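Local coordinates for DinB-like domain-containing protein (PDB 2YQY) that is of unknown function, but folds as a four-helix bundle of the DinB superfamily with an exposed histidine triad, at residues R66-L71 with L143-W148; K15-S20 with R115-L120. All coordinates share one frame; numbering follows the deposited sequence.

Interaction 1 of 2, residues R66-L71 with L143-W148; sequences RRLRRL and LNPLGW
Asn144 OD1 accepts a hydrogen bond from Gly147 N at 3.0 Å, with an N-H...O angle of 167°, while the backbone of Asn144 lies against Leu68. The donor stands 19° out of the side-chain carbonyl plane. This is an N-cap: with CG tucked between the backbone N and the carbonyl carbon (chi1 54°), the amide folds over the first turn of helix 145-149 and holds its start in place. Trp148 N bonds to Asn144 O at 3.0 Å, so the same residue also begins the backbone bonding of the helix. Leu68 meets this helix start with one methyl. Leu68 CD1 lies 3.9 Å from Pro145 N and also touches the ring carbon Pro145 CD. Leu68 CB adds a looser touch, 4.1 Å from Pro145 CG. The contact seats the short helix against the C-terminal end of helix 47-71, one of the long helices of the four-helix bundle. Leu68 CD1 also reaches Trp148 CD1 at 4.1 Å, approaching the indole obliquely. Leu143 O lies in the ring plane at the indole edge, 3.3 Å from Trp148 CD1. The ring N-H of Trp148 is spent on Phe135 O, which helps to fix the turn of the indole. Phe135 and Ala133 pack on Leu68 as well, and Trp148 continues along helix 47-71 to Leu65, Val64 and Thr61.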
loop_
_atom_site.group_PDB
_atom_site.type_symbol
_atom_site.label_atom_id
_atom_site.label_comp_id
_atom_site.label_asym_id
_atom_site.label_seq_id
_atom_site.Cartn_x
_atom_site.Cartn_y
_atom_site.Cartn_z
ATOM N N ARG A 66 -1.814 11.286 -9.204
ATOM C CA ARG A 66 -1.255 12.076 -10.304
ATOM C C ARG A 66 -2.368 12.536 -11.248
ATOM O O ARG A 66 -2.360 13.663 -11.694
ATOM C CB ARG A 66 -0.206 11.278 -11.069
ATOM C CG ARG A 66 0.491 12.049 -12.226
ATOM C CD ARG A 66 1.615 11.197 -12.858
ATOM N NE ARG A 66 1.060 9.966 -13.415
ATOM C CZ ARG A 66 1.765 8.946 -13.901
ATOM N NH1 ARG A 66 3.084 8.981 -13.918
ATOM N NH2 ARG A 66 1.138 7.887 -14.395
ATOM N N ARG A 67 -3.297 11.659 -11.593
ATOM C CA ARG A 67 -4.437 12.101 -12.460
ATOM C C ARG A 67 -5.303 13.190 -11.771
ATOM O O ARG A 67 -5.670 14.209 -12.388
ATOM C CB ARG A 67 -5.306 10.905 -12.814
ATOM C CG ARG A 67 -6.242 11.122 -13.989
ATOM C CD ARG A 67 -7.188 9.893 -14.167
ATOM N NE ARG A 67 -7.799 10.014 -15.513
ATOM C CZ ARG A 67 -8.946 10.630 -15.756
ATOM N NH1 ARG A 67 -9.651 11.138 -14.753
ATOM N NH2 ARG A 67 -9.404 10.734 -17.002
ATOM N N LEU A 68 -5.575 13.017 -10.477
ATOM C CA LEU A 68 -6.390 14.011 -9.749
ATOM C C LEU A 68 -5.699 15.389 -9.682
ATOM O O LEU A 68 -6.368 16.438 -9.708
ATOM C CB LEU A 68 -6.747 13.486 -8.349
ATOM C CG LEU A 68 -7.798 12.352 -8.430
ATOM C CD1 LEU A 68 -8.052 11.726 -7.057
ATOM C CD2 LEU A 68 -9.126 12.873 -9.052
ATOM N N ARG A 69 -4.370 15.369 -9.653
ATOM C CA ARG A 69 -3.572 16.591 -9.616
ATOM C C ARG A 69 -3.646 17.269 -10.974
ATOM O O ARG A 69 -3.835 18.482 -11.052
ATOM C CB ARG A 69 -2.131 16.275 -9.230
ATOM C CG ARG A 69 -1.307 17.481 -8.949
ATOM C CD ARG A 69 0.171 17.175 -8.641
ATOM N NE ARG A 69 0.785 15.998 -9.307
ATOM C CZ ARG A 69 1.605 16.057 -10.363
ATOM N NH1 ARG A 69 1.882 17.217 -10.941
ATOM N NH2 ARG A 69 2.177 14.955 -10.858
ATOM N N ARG A 70 -3.542 16.482 -12.036
ATOM C CA ARG A 70 -3.595 17.026 -13.393
ATOM C C ARG A 70 -4.971 17.613 -13.717
ATOM O O ARG A 70 -5.050 18.677 -14.310
ATOM C CB ARG A 70 -3.138 15.985 -14.415
ATOM C CG ARG A 70 -1.654 15.633 -14.234
ATOM C CD ARG A 70 -1.255 14.414 -15.045
ATOM N NE ARG A 70 -0.175 14.770 -15.953
ATOM C CZ ARG A 70 -0.331 15.076 -17.238
ATOM N NH1 ARG A 70 0.723 15.395 -17.970
ATOM N NH2 ARG A 70 -1.531 15.054 -17.801
ATOM N N LEU A 71 -6.037 16.932 -13.294
ATOM C CA LEU A 71 -7.418 17.453 -13.347
ATOM C C LEU A 71 -7.632 18.749 -12.537
ATOM O O LEU A 71 -8.482 19.576 -12.893
ATOM C CB LEU A 71 -8.417 16.381 -12.879
ATOM C CG LEU A 71 -8.590 15.071 -13.678
ATOM C CD1 LEU A 71 -9.259 13.981 -12.822
ATOM C CD2 LEU A 71 -9.359 15.242 -14.992
ATOM N N LEU A 143 -13.676 8.694 -4.657
ATOM C CA LEU A 143 -12.810 9.246 -3.609
ATOM C C LEU A 143 -11.975 10.385 -4.147
ATOM O O LEU A 143 -11.475 10.312 -5.280
ATOM C CB LEU A 143 -11.869 8.152 -3.054
ATOM C CG LEU A 143 -12.438 6.940 -2.304
ATOM C CD1 LEU A 143 -11.303 6.038 -1.859
ATOM C CD2 LEU A 143 -13.274 7.357 -1.104
ATOM N N ASN A 144 -11.777 11.417 -3.317
ATOM C CA ASN A 144 -10.867 12.516 -3.696
ATOM C C ASN A 144 -9.484 12.107 -3.217
ATOM O O ASN A 144 -9.343 11.026 -2.675
ATOM C CB ASN A 144 -11.311 13.850 -3.083
ATOM C CG ASN A 144 -11.479 13.784 -1.568
ATOM O OD1 ASN A 144 -10.708 13.135 -0.839
ATOM N ND2 ASN A 144 -12.514 14.475 -1.080
ATOM N N PRO A 145 -8.454 12.953 -3.416
ATOM C CA PRO A 145 -7.115 12.528 -2.972
ATOM C C PRO A 145 -7.014 12.101 -1.478
ATOM O O PRO A 145 -6.300 11.124 -1.173
ATOM C CB PRO A 145 -6.247 13.775 -3.246
ATOM C CG PRO A 145 -6.966 14.498 -4.389
ATOM C CD PRO A 145 -8.429 14.285 -4.071
ATOM N N LEU A 146 -7.663 12.840 -0.553
ATOM C CA LEU A 146 -7.648 12.441 0.880
ATOM C C LEU A 146 -8.211 11.020 1.049
ATOM O O LEU A 146 -7.650 10.210 1.806
ATOM C CB LEU A 146 -8.469 13.416 1.770
ATOM C CG LEU A 146 -8.669 13.074 3.268
ATOM C CD1 LEU A 146 -7.362 13.053 4.009
ATOM C CD2 LEU A 146 -9.650 14.030 3.986
ATOM N N GLY A 147 -9.344 10.749 0.386
ATOM C CA GLY A 147 -9.999 9.425 0.422
ATOM C C GLY A 147 -9.045 8.338 -0.083
ATOM O O GLY A 147 -8.951 7.258 0.529
ATOM N N TRP A 148 -8.382 8.596 -1.211
ATOM C CA TRP A 148 -7.361 7.689 -1.749
ATOM C C TRP A 148 -6.196 7.447 -0.779
ATOM O O TRP A 148 -5.731 6.334 -0.684
ATOM C CB TRP A 148 -6.838 8.157 -3.124
ATOM C CG TRP A 148 -7.793 7.734 -4.227
ATOM C CD1 TRP A 148 -8.827 8.466 -4.753
ATOM C CD2 TRP A 148 -7.847 6.447 -4.869
ATOM N NE1 TRP A 148 -9.510 7.718 -5.703
ATOM C CE2 TRP A 148 -8.926 6.482 -5.792
ATOM C CE3 TRP A 148 -7.060 5.285 -4.790
ATOM C CZ2 TRP A 148 -9.239 5.401 -6.624
ATOM C CZ3 TRP A 148 -7.388 4.196 -5.612
ATOM C CH2 TRP A 148 -8.468 4.267 -6.513
#

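Interaction 2 of 2, residues K15-S20 with R115-L120; sequences KRLEAS and RARAFL
Arg117 reaches from helix 106-126 to the backbone of Leu17 on helix 10-30. Arg117 NH1 donates to Leu17 O at 3.0 Å, with an N-H...O angle of 158°. Arg117 NH2 adds a weak bond to Leu17 O at 3.5 Å. The oxygen lies at the guanidinium edge, nearly in its plane. NH1, however, stands well above the plane of that carbonyl. Arg117 CG points away from its own backbone N (chi1 173°), and bends at chi2 and chi3 then bring the guanidinium up to Leu17. Leu17 CD2 packs 3.5 Å from Arg117 NH2. The same guanidinium has acidic partners on two further helices: Arg117 NE forms a salt bridge with Glu58 and Arg117 NH2 one with Glu156. Ser20 OG also bonds to Glu156. With an alanine at Arg117, Glu58 and Glu156 would probably lose their buried positive partner and Leu17 O its side-chain donors. Farther along, Leu120 CD2 comes only within 4.6 Å of Leu17 CD1, short of a contact. Such a buried arginine links all four long helices of the bundle, next to an HExxH pattern (His155, Glu156, His159) that may belong to the histidine site of this DinB-like fold.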
loop_
_atom_site.group_PDB
_atom_site.type_symbol
_atom_site.label_atom_id
_atom_site.label_comp_id
_atom_site.label_asym_id
_atom_site.label_seq_id
_atom_site.Cartn_x
_atom_site.Cartn_y
_atom_site.Cartn_z
ATOM N N LYS A 15 1.214 9.492 8.384
ATOM C CA LYS A 15 1.973 8.940 9.519
ATOM C C LYS A 15 1.617 7.458 9.788
ATOM O O LYS A 15 2.513 6.657 10.108
ATOM C CB LYS A 15 1.833 9.806 10.765
ATOM C CG LYS A 15 2.694 11.097 10.732
ATOM N N ARG A 16 0.344 7.084 9.641
ATOM C CA ARG A 16 -0.045 5.671 9.709
ATOM C C ARG A 16 0.645 4.808 8.629
ATOM O O ARG A 16 1.097 3.682 8.918
ATOM C CB ARG A 16 -1.574 5.502 9.647
ATOM C CG ARG A 16 -2.304 5.805 10.946
ATOM C CD ARG A 16 -3.790 5.623 10.764
ATOM N NE ARG A 16 -4.561 6.144 11.887
ATOM C CZ ARG A 16 -5.357 5.414 12.677
ATOM N NH1 ARG A 16 -6.036 6.000 13.672
ATOM N NH2 ARG A 16 -5.478 4.099 12.473
ATOM N N LEU A 17 0.722 5.316 7.402
ATOM C CA LEU A 17 1.305 4.572 6.298
ATOM C C LEU A 17 2.801 4.371 6.563
ATOM O O LEU A 17 3.370 3.313 6.268
ATOM C CB LEU A 17 1.104 5.343 4.982
ATOM C CG LEU A 17 -0.153 5.074 4.194
ATOM C CD1 LEU A 17 -0.378 6.192 3.200
ATOM C CD2 LEU A 17 -0.020 3.702 3.479
ATOM N N GLU A 18 3.437 5.397 7.117
ATOM C CA GLU A 18 4.847 5.305 7.485
ATOM C C GLU A 18 5.128 4.222 8.533
ATOM O O GLU A 18 6.084 3.437 8.343
ATOM C CB GLU A 18 5.406 6.706 7.816
ATOM C CG GLU A 18 5.171 7.587 6.561
ATOM C CD GLU A 18 5.817 8.931 6.586
ATOM O OE1 GLU A 18 5.582 9.681 7.562
ATOM O OE2 GLU A 18 6.526 9.251 5.600
ATOM N N ALA A 19 4.271 4.136 9.561
ATOM C CA ALA A 19 4.347 3.139 10.625
ATOM C C ALA A 19 4.063 1.714 10.147
ATOM O O ALA A 19 4.784 0.781 10.514
ATOM C CB ALA A 19 3.379 3.519 11.802
ATOM N N SER A 20 3.004 1.523 9.361
ATOM C CA SER A 20 2.619 0.189 8.927
ATOM C C SER A 20 3.688 -0.372 7.965
ATOM O O SER A 20 3.923 -1.573 7.929
ATOM C CB SER A 20 1.188 0.169 8.326
ATOM O OG SER A 20 1.036 1.089 7.236
ATOM N N ARG A 115 9.986 1.030 -4.422
ATOM C CA ARG A 115 9.713 1.843 -5.609
ATOM C C ARG A 115 8.313 2.463 -5.563
ATOM O O ARG A 115 8.156 3.658 -5.775
ATOM C CB ARG A 115 9.864 0.997 -6.871
ATOM C CG ARG A 115 9.806 1.809 -8.143
ATOM N N ALA A 116 7.303 1.640 -5.306
ATOM C CA ALA A 116 5.914 2.123 -5.285
ATOM C C ALA A 116 5.703 3.133 -4.160
ATOM O O ALA A 116 5.007 4.147 -4.326
ATOM C CB ALA A 116 4.938 0.930 -5.177
ATOM N N ARG A 117 6.336 2.873 -3.012
ATOM C CA ARG A 117 6.239 3.768 -1.855
ATOM C C ARG A 117 6.935 5.105 -2.137
ATOM O O ARG A 117 6.382 6.144 -1.788
ATOM C CB ARG A 117 6.787 3.110 -0.564
ATOM C CG ARG A 117 6.856 4.074 0.657
ATOM C CD ARG A 117 5.486 4.691 1.037
ATOM N NE ARG A 117 4.499 3.679 1.423
ATOM C CZ ARG A 117 4.183 3.363 2.682
ATOM N NH1 ARG A 117 4.802 3.966 3.710
ATOM N NH2 ARG A 117 3.240 2.444 2.919
ATOM N N ALA A 118 8.108 5.095 -2.788
ATOM C CA ALA A 118 8.750 6.371 -3.204
ATOM C C ALA A 118 7.822 7.174 -4.130
ATOM O O ALA A 118 7.666 8.375 -3.963
ATOM C CB ALA A 118 10.133 6.130 -3.881
ATOM N N PHE A 119 7.188 6.487 -5.083
ATOM C CA PHE A 119 6.284 7.092 -6.069
ATOM C C PHE A 119 5.067 7.657 -5.337
ATOM O O PHE A 119 4.681 8.802 -5.534
ATOM C CB PHE A 119 5.857 6.011 -7.087
ATOM C CG PHE A 119 4.950 6.513 -8.181
ATOM C CD1 PHE A 119 4.885 7.870 -8.502
ATOM C CD2 PHE A 119 4.169 5.621 -8.911
ATOM C CE1 PHE A 119 4.026 8.328 -9.521
ATOM C CE2 PHE A 119 3.337 6.076 -9.929
ATOM C CZ PHE A 119 3.270 7.429 -10.231
ATOM N N LEU A 120 4.447 6.839 -4.488
ATOM C CA LEU A 120 3.335 7.334 -3.696
ATOM C C LEU A 120 3.665 8.598 -2.875
ATOM O O LEU A 120 2.875 9.558 -2.870
ATOM C CB LEU A 120 2.782 6.230 -2.794
ATOM C CG LEU A 120 1.587 6.607 -1.905
ATOM C CD1 LEU A 120 0.388 7.143 -2.740
ATOM C CD2 LEU A 120 1.188 5.411 -1.064
#

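In the fold
The centres of the two interactions are about 17 Å apart, and their segments alternate along the chain. Helix 47-71 connects them. Near its C-terminal end it carries Leu68 of interaction 1, and earlier it supplies Glu58 to Arg117 of interaction 2. The segments also touch directly: Arg66 NH1 of 66-71 packs 4.0 Å from Phe119 CZ of 115-120. Arg69 adds a salt bridge to Glu123, farther along helix 106-126. Interaction 2 lies deep in the bundle, its centre about 7 Å from that of the chain, beside Glu156 of the possible HExxH pattern. No metal is bound to His155 and His159 here. Interaction 1 is buried too, but nearer the end of the bundle, its centre about 16 Å from that of the chain.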